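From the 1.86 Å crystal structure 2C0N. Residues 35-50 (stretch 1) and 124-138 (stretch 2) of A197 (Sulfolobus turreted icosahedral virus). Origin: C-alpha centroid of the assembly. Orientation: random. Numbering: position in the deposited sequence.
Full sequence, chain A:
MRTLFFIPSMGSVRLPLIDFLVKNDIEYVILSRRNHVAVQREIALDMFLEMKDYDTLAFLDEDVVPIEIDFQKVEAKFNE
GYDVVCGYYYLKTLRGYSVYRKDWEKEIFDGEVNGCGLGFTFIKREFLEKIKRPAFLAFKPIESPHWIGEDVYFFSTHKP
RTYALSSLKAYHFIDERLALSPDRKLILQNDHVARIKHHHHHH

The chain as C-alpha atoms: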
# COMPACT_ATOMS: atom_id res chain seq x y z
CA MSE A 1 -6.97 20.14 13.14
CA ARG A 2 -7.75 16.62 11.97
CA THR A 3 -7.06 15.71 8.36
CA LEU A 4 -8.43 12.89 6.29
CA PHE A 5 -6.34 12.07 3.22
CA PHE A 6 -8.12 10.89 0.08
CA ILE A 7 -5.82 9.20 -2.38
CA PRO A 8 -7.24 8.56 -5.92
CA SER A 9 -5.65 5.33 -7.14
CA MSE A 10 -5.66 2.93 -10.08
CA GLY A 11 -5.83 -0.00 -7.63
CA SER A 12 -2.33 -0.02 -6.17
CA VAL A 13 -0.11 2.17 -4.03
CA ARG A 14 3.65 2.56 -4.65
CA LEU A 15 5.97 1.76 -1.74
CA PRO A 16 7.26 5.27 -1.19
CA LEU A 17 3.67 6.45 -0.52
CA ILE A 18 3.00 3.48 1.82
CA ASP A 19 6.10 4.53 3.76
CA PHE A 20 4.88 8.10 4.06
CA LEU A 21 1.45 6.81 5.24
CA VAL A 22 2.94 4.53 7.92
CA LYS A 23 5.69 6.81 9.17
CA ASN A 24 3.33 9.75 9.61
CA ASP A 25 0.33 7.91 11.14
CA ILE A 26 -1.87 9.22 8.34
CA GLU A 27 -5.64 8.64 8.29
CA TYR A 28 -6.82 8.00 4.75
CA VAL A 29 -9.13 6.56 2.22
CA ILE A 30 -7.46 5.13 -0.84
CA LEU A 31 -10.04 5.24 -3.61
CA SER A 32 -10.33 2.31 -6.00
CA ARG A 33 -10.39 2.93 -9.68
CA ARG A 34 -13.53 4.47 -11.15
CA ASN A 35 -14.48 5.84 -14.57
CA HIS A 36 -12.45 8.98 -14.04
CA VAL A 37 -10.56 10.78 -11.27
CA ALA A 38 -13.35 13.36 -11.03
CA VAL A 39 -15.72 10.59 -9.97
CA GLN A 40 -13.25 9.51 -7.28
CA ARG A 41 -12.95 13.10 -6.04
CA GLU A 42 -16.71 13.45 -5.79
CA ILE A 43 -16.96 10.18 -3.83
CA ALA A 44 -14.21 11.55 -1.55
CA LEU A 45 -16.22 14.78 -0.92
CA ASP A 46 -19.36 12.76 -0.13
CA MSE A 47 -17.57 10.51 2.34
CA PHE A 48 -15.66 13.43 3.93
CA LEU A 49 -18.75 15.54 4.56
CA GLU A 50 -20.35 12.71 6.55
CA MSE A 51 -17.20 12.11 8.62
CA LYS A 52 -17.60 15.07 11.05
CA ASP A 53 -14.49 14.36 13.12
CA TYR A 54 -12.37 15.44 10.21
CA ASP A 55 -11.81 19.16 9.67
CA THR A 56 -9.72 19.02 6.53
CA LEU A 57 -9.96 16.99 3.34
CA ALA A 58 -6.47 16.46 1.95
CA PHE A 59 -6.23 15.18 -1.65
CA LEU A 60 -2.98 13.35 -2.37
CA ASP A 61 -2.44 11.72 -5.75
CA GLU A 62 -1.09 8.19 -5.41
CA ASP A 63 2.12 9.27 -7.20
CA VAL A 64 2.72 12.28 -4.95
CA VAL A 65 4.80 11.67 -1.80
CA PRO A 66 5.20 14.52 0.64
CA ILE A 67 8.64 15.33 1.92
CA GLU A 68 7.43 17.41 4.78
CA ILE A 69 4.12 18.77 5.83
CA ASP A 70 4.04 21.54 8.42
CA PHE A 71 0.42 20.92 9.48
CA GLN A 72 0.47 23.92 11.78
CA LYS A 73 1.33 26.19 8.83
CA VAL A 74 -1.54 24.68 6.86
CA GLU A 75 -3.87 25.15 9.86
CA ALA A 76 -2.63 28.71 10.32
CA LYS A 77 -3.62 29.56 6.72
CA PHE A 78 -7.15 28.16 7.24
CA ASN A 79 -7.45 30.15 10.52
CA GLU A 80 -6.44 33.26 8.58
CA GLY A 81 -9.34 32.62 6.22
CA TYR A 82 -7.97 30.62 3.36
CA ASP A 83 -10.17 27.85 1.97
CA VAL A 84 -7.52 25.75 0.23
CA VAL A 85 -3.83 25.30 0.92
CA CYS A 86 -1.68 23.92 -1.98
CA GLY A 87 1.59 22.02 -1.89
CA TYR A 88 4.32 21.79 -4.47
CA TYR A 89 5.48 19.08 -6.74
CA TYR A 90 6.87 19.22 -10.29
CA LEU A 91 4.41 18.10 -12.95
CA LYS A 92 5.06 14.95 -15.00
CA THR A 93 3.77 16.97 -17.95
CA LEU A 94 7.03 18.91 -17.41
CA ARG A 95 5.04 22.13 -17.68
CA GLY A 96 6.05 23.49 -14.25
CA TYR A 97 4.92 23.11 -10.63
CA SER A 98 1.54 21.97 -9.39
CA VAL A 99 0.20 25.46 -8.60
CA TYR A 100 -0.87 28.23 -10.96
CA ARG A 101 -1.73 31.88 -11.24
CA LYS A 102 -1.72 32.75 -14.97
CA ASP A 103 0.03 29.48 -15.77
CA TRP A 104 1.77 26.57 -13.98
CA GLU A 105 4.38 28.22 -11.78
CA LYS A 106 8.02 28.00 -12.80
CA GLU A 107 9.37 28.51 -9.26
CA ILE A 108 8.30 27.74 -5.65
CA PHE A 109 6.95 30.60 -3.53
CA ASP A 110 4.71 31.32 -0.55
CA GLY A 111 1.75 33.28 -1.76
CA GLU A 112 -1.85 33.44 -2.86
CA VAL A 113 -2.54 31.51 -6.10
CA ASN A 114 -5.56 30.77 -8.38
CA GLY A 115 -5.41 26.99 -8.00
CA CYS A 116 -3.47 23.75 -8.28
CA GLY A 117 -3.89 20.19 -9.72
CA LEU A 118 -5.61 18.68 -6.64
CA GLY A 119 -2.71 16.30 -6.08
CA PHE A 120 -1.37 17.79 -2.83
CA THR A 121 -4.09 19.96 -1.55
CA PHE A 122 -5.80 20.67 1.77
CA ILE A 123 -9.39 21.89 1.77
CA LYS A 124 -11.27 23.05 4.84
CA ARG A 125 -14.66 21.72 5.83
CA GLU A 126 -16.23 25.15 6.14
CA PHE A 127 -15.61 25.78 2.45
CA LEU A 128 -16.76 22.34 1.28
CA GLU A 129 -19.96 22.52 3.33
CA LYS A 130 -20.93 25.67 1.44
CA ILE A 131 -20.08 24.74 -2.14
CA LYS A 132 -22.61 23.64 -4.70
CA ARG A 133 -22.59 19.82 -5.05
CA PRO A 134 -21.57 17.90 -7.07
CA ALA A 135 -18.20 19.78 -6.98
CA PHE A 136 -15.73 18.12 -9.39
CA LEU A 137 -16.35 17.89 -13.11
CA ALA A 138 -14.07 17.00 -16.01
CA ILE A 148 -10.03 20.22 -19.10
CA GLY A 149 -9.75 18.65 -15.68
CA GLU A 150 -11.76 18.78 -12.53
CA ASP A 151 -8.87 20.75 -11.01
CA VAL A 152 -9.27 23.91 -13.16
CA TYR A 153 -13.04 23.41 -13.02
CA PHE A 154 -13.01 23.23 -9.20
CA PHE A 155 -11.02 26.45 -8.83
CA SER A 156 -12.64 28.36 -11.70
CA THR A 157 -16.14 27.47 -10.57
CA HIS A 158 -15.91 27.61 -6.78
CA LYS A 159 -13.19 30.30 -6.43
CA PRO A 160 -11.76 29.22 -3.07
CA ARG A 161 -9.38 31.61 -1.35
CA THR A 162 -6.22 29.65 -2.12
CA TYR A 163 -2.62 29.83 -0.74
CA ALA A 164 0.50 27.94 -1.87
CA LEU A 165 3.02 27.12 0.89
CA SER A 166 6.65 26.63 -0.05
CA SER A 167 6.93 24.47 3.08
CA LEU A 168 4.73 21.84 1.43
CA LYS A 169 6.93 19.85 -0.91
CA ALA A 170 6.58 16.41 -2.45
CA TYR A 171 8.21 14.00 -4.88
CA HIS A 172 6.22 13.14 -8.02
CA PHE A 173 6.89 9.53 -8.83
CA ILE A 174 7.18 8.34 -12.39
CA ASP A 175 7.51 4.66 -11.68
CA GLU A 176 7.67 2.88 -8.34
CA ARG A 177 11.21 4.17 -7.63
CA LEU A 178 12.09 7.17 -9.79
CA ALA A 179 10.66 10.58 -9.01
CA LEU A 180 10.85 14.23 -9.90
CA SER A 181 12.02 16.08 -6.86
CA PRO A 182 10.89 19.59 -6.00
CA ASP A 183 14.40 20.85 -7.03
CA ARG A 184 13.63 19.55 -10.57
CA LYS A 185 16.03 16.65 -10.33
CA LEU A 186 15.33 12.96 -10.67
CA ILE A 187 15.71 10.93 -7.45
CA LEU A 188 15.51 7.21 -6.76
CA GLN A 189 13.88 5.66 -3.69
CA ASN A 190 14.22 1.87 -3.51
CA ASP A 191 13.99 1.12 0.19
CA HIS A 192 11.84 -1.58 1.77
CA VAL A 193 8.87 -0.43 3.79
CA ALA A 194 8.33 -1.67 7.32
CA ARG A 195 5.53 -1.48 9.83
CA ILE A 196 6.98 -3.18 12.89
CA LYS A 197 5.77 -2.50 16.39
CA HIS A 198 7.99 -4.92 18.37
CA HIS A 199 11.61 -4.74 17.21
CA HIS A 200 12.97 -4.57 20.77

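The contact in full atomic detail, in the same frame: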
# COMPACT_ATOMS: atom_id res chain seq x y z
N ASN A 35 -14.48 5.34 -13.21
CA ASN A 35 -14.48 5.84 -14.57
C ASN A 35 -13.45 6.94 -14.83
O ASN A 35 -12.82 7.01 -15.88
CB ASN A 35 -15.90 6.35 -14.92
CG ASN A 35 -17.00 5.69 -14.06
OD1 ASN A 35 -16.93 5.65 -12.81
ND2 ASN A 35 -18.01 5.13 -14.74
N HIS A 36 -13.28 7.82 -13.85
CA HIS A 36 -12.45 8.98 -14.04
C HIS A 36 -12.11 9.53 -12.68
O HIS A 36 -12.86 9.33 -11.72
CB HIS A 36 -13.21 10.02 -14.87
CG HIS A 36 -12.43 11.28 -15.13
ND1 HIS A 36 -11.82 11.55 -16.33
CD2 HIS A 36 -12.21 12.35 -14.35
CE1 HIS A 36 -11.22 12.72 -16.26
NE2 HIS A 36 -11.43 13.22 -15.06
N VAL A 37 -10.98 10.22 -12.58
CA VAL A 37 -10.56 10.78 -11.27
C VAL A 37 -11.59 11.74 -10.67
O VAL A 37 -11.76 11.83 -9.47
CB VAL A 37 -9.14 11.42 -11.35
CG1 VAL A 37 -9.11 12.60 -12.27
CG2 VAL A 37 -8.65 11.81 -9.98
N ALA A 38 -12.32 12.45 -11.52
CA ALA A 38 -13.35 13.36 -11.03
C ALA A 38 -14.43 12.61 -10.25
O ALA A 38 -14.96 13.12 -9.26
CB ALA A 38 -13.97 14.19 -12.16
N VAL A 39 -14.74 11.40 -10.68
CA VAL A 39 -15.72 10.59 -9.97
C VAL A 39 -15.15 10.19 -8.62
O VAL A 39 -15.85 10.21 -7.61
CB VAL A 39 -16.09 9.32 -10.76
CG1 VAL A 39 -17.06 8.46 -9.96
CG2 VAL A 39 -16.67 9.67 -12.15
N GLN A 40 -13.88 9.82 -8.58
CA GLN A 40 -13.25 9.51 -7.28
C GLN A 40 -13.24 10.72 -6.36
O GLN A 40 -13.48 10.59 -5.15
CB GLN A 40 -11.81 9.02 -7.48
CG GLN A 40 -11.69 7.74 -8.27
CD GLN A 40 -10.25 7.41 -8.58
OE1 GLN A 40 -9.57 8.16 -9.27
NE2 GLN A 40 -9.78 6.28 -8.09
N ARG A 41 -12.96 11.91 -6.88
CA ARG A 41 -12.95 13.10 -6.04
C ARG A 41 -14.33 13.45 -5.50
O ARG A 41 -14.47 13.91 -4.38
CB ARG A 41 -12.34 14.30 -6.76
CG ARG A 41 -10.95 14.07 -7.22
CD ARG A 41 -10.26 15.36 -7.52
NE ARG A 41 -9.01 15.16 -8.24
CZ ARG A 41 -7.88 14.75 -7.69
NH1 ARG A 41 -7.84 14.44 -6.41
NH2 ARG A 41 -6.78 14.61 -8.42
N GLU A 42 -15.36 13.23 -6.29
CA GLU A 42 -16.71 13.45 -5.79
C GLU A 42 -17.09 12.46 -4.69
O GLU A 42 -17.74 12.82 -3.73
CB GLU A 42 -17.72 13.35 -6.92
CG GLU A 42 -19.05 14.01 -6.60
CD GLU A 42 -18.92 15.50 -6.58
OE1 GLU A 42 -18.48 16.06 -7.58
OE2 GLU A 42 -19.21 16.10 -5.54
N ILE A 43 -16.76 11.19 -4.86
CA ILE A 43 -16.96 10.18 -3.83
C ILE A 43 -16.25 10.62 -2.56
O ILE A 43 -16.82 10.56 -1.46
CB ILE A 43 -16.41 8.82 -4.30
CG1 ILE A 43 -17.33 8.24 -5.37
CG2 ILE A 43 -16.25 7.81 -3.13
CD1 ILE A 43 -16.73 7.11 -6.12
N ALA A 44 -15.00 11.06 -2.70
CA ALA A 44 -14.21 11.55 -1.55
C ALA A 44 -14.95 12.65 -0.79
O ALA A 44 -15.10 12.55 0.42
CB ALA A 44 -12.88 12.06 -1.99
N LEU A 45 -15.39 13.70 -1.51
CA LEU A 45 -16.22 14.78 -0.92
C LEU A 45 -17.46 14.27 -0.17
O LEU A 45 -17.73 14.67 0.95
CB LEU A 45 -16.65 15.77 -1.99
CG LEU A 45 -17.43 17.00 -1.53
CD1 LEU A 45 -16.69 17.75 -0.41
CD2 LEU A 45 -17.74 17.93 -2.70
N ASP A 46 -18.20 13.37 -0.79
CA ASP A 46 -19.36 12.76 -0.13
C ASP A 46 -19.03 12.03 1.17
O ASP A 46 -19.76 12.14 2.15
CB ASP A 46 -20.03 11.77 -1.06
CG ASP A 46 -20.78 12.45 -2.17
OD1 ASP A 46 -21.02 13.66 -2.09
OD2 ASP A 46 -21.15 11.73 -3.13
N MSE A 47 -17.99 11.22 1.15
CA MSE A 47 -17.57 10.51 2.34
C MSE A 47 -17.07 11.51 3.41
O MSE A 47 -17.48 11.46 4.55
CB MSE A 47 -16.46 9.52 2.01
CG MSE A 47 -16.92 8.30 1.17
SE MSE A 47 -15.37 7.20 0.73
CE MSE A 47 -14.94 6.66 2.58
N PHE A 48 -16.22 12.44 3.00
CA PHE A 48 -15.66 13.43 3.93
C PHE A 48 -16.73 14.19 4.67
O PHE A 48 -16.64 14.34 5.90
CB PHE A 48 -14.76 14.41 3.20
CG PHE A 48 -14.30 15.53 4.05
CD1 PHE A 48 -13.28 15.35 4.96
CD2 PHE A 48 -14.92 16.76 3.98
CE1 PHE A 48 -12.88 16.40 5.80
CE2 PHE A 48 -14.50 17.82 4.80
CZ PHE A 48 -13.50 17.64 5.71
N LEU A 49 -17.73 14.68 3.95
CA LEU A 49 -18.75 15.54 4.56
C LEU A 49 -19.51 14.80 5.66
O LEU A 49 -19.94 15.41 6.63
CB LEU A 49 -19.71 16.11 3.51
CG LEU A 49 -19.08 17.16 2.59
CD1 LEU A 49 -19.94 17.44 1.39
CD2 LEU A 49 -18.77 18.44 3.34
N GLU A 50 -19.68 13.49 5.50
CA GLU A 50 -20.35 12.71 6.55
C GLU A 50 -19.46 12.42 7.76
O GLU A 50 -19.97 12.19 8.86
CB GLU A 50 -20.92 11.40 5.98
CG GLU A 50 -21.97 11.61 4.89
CD GLU A 50 -23.21 12.34 5.38
OE1 GLU A 50 -24.25 11.68 5.63
OE2 GLU A 50 -23.16 13.58 5.53
N LYS A 124 -10.56 23.04 3.56
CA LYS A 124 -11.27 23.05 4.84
C LYS A 124 -12.77 22.73 4.73
O LYS A 124 -13.46 23.11 3.76
CB LYS A 124 -11.03 24.36 5.59
CG LYS A 124 -11.72 25.59 5.11
CD LYS A 124 -11.33 26.77 6.01
CE LYS A 124 -11.94 28.08 5.62
NZ LYS A 124 -11.33 29.26 6.33
N ARG A 125 -13.27 22.10 5.78
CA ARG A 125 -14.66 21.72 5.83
C ARG A 125 -15.63 22.87 5.60
O ARG A 125 -16.61 22.73 4.89
CB ARG A 125 -14.95 21.09 7.17
CG ARG A 125 -16.42 20.76 7.38
CD ARG A 125 -16.59 19.96 8.63
NE ARG A 125 -16.11 18.58 8.49
CZ ARG A 125 -16.76 17.59 7.88
NH1 ARG A 125 -17.93 17.80 7.30
NH2 ARG A 125 -16.24 16.37 7.84
N GLU A 126 -15.38 23.99 6.28
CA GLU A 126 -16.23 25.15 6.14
C GLU A 126 -16.50 25.51 4.69
O GLU A 126 -17.63 25.85 4.34
CB GLU A 126 -15.63 26.37 6.85
CG GLU A 126 -16.38 26.76 8.09
CD GLU A 126 -16.33 28.26 8.34
OE1 GLU A 126 -15.26 28.88 8.10
OE2 GLU A 126 -17.37 28.84 8.78
N PHE A 127 -15.46 25.47 3.87
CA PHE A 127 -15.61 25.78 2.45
C PHE A 127 -16.44 24.73 1.71
O PHE A 127 -17.32 25.06 0.91
CB PHE A 127 -14.26 25.86 1.77
CG PHE A 127 -14.35 26.23 0.34
CD1 PHE A 127 -14.75 27.50 -0.02
CD2 PHE A 127 -14.05 25.31 -0.67
CE1 PHE A 127 -14.83 27.87 -1.34
CE2 PHE A 127 -14.14 25.70 -2.01
CZ PHE A 127 -14.54 26.97 -2.33
N LEU A 128 -16.11 23.46 1.96
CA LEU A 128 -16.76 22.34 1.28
C LEU A 128 -18.23 22.18 1.69
O LEU A 128 -19.05 21.75 0.90
CB LEU A 128 -16.00 21.05 1.57
CG LEU A 128 -14.65 20.95 0.87
CD1 LEU A 128 -13.90 19.73 1.35
CD2 LEU A 128 -14.80 20.91 -0.64
N GLU A 129 -18.57 22.60 2.90
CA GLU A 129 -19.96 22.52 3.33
C GLU A 129 -20.84 23.58 2.70
O GLU A 129 -22.07 23.52 2.81
CB GLU A 129 -20.03 22.61 4.86
CG GLU A 129 -19.55 21.32 5.45
CD GLU A 129 -19.76 21.22 6.93
OE1 GLU A 129 -19.88 22.28 7.57
OE2 GLU A 129 -19.81 20.08 7.42
N LYS A 130 -20.21 24.55 2.05
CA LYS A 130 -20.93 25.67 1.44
C LYS A 130 -21.07 25.50 -0.07
O LYS A 130 -21.95 26.10 -0.68
CB LYS A 130 -20.20 26.97 1.71
CG LYS A 130 -20.20 27.41 3.16
CD LYS A 130 -19.33 28.67 3.32
CE LYS A 130 -19.54 29.38 4.66
NZ LYS A 130 -19.22 30.84 4.59
N ILE A 131 -20.19 24.71 -0.68
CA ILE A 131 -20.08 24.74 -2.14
C ILE A 131 -21.26 24.00 -2.75
O ILE A 131 -21.89 23.16 -2.11
CB ILE A 131 -18.76 24.20 -2.69
CG1 ILE A 131 -18.55 22.77 -2.26
CG2 ILE A 131 -17.59 25.17 -2.30
CD1 ILE A 131 -17.23 22.17 -2.71
N LYS A 132 -21.56 24.35 -3.99
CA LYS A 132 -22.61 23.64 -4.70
C LYS A 132 -22.06 22.26 -5.03
O LYS A 132 -20.88 22.13 -5.42
CB LYS A 132 -23.09 24.48 -5.89
CG LYS A 132 -24.02 25.61 -5.42
CD LYS A 132 -24.86 26.20 -6.52
CE LYS A 132 -25.99 27.06 -5.95
NZ LYS A 132 -27.06 27.35 -6.95
N ARG A 133 -22.89 21.23 -4.77
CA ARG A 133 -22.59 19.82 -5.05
C ARG A 133 -23.49 19.28 -6.14
O ARG A 133 -24.70 19.56 -6.14
CB ARG A 133 -22.75 18.95 -3.80
CG ARG A 133 -21.47 18.78 -2.97
CD ARG A 133 -21.48 17.44 -2.17
NE ARG A 133 -22.24 17.55 -0.93
CZ ARG A 133 -22.72 16.52 -0.21
NH1 ARG A 133 -22.51 15.26 -0.57
NH2 ARG A 133 -23.40 16.78 0.90
N PRO A 134 -22.93 18.47 -7.07
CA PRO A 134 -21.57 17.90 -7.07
C PRO A 134 -20.48 18.92 -7.52
O PRO A 134 -20.77 19.80 -8.35
CB PRO A 134 -21.68 16.71 -8.05
CG PRO A 134 -23.05 16.83 -8.71
CD PRO A 134 -23.68 18.11 -8.29
N ALA A 135 -19.26 18.76 -6.99
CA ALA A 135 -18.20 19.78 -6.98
C ALA A 135 -17.06 19.63 -8.00
O ALA A 135 -16.35 20.59 -8.31
CB ALA A 135 -17.58 19.80 -5.57
N PHE A 136 -16.83 18.41 -8.46
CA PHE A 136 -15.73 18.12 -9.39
C PHE A 136 -16.28 17.62 -10.71
O PHE A 136 -17.05 16.67 -10.76
CB PHE A 136 -14.77 17.07 -8.81
CG PHE A 136 -14.19 17.47 -7.51
CD1 PHE A 136 -14.74 17.02 -6.33
CD2 PHE A 136 -13.12 18.35 -7.46
CE1 PHE A 136 -14.20 17.41 -5.13
CE2 PHE A 136 -12.61 18.77 -6.25
CZ PHE A 136 -13.15 18.30 -5.10
N LEU A 137 -15.88 18.28 -11.78
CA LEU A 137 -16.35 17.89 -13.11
C LEU A 137 -15.22 18.03 -14.13
O LEU A 137 -14.49 19.02 -14.14
CB LEU A 137 -17.55 18.75 -13.51
CG LEU A 137 -18.19 18.41 -14.85
CD1 LEU A 137 -18.68 16.97 -14.85
CD2 LEU A 137 -19.31 19.36 -15.14
N ALA A 138 -15.10 17.02 -15.00
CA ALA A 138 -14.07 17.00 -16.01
C ALA A 138 -14.75 16.81 -17.35
O ALA A 138 -14.86 17.75 -18.10
CB ALA A 138 -13.11 15.89 -15.76
O HOH W 1 -22.04 13.57 2.02

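Arg-125 opens stretch 2's side of the contact by reaching backbone carbonyls of the stretch 1 helix at Phe-48 and Leu-49. Its CA-to-CB bond points sideways, but the chain, t at chi1 and chi2 and bent at chi3 (m), brings the guanidinium to them: Arg-125 NH2 donates to Phe-48 O at 2.8 Å and Arg-125 NH1 to Leu-49 O at 3.2 Å. The same group lies flat on the Phe-48 ring, centres 4.3 Å apart and planes at 15°, so one cation serves both backbone and aromatic face, somewhat off-centre. Within stretch 2, a salt bridge from Arg-125 NH1 to Glu-129 OE2 (3.0 Å) adds a carboxylate partner.

One turn on, Leu-128 supplies the apolar counterpart. Leu-128 CD2 meets Leu-45 CD1 at 3.7 Å and Leu-128 CD1 reaches Phe-48 CE2 at 4.0 Å, while Leu-49 CD2 packs near its CB. Glu-129 contributes its aliphatic part, CG lying 3.7 Å from Leu-49 CD2.

Arg-133 combines two kinds of contact. Arg-133 NH1 meets Asp-46 OD1 at 2.7 Å in a salt bridge at the guanidinium edge, while Leu-49 CD1 lies over one face, 3.3 Å from Arg-133 NE. A water accepts weakly from NH1 and donates to Asp-46 O, tying the arginine to the helix backbone as well.

After the cis peptide bond before Pro-134, two successive amides converge on Glu-42. Ala-135 N donates to Glu-42 OE2 at 3.0 Å and weakly to Glu-42 OE1 at 2.9 Å; Phe-136 N donates almost straight to Glu-42 OE1 at 3.0 Å. A helix carboxylate thus satisfies loop backbone, while Ala-135 CB packs against Leu-45 CD2 at 3.4 Å.

Phe-136, buried, lays a ring face against Arg-41, whose CB sits 3.9 Å from the ring centroid; Leu-45 CB lies at the ring's edge. Leu-137 points away, and Ala-138 turns back, its CB 4.1 Å from Ala-38 CB.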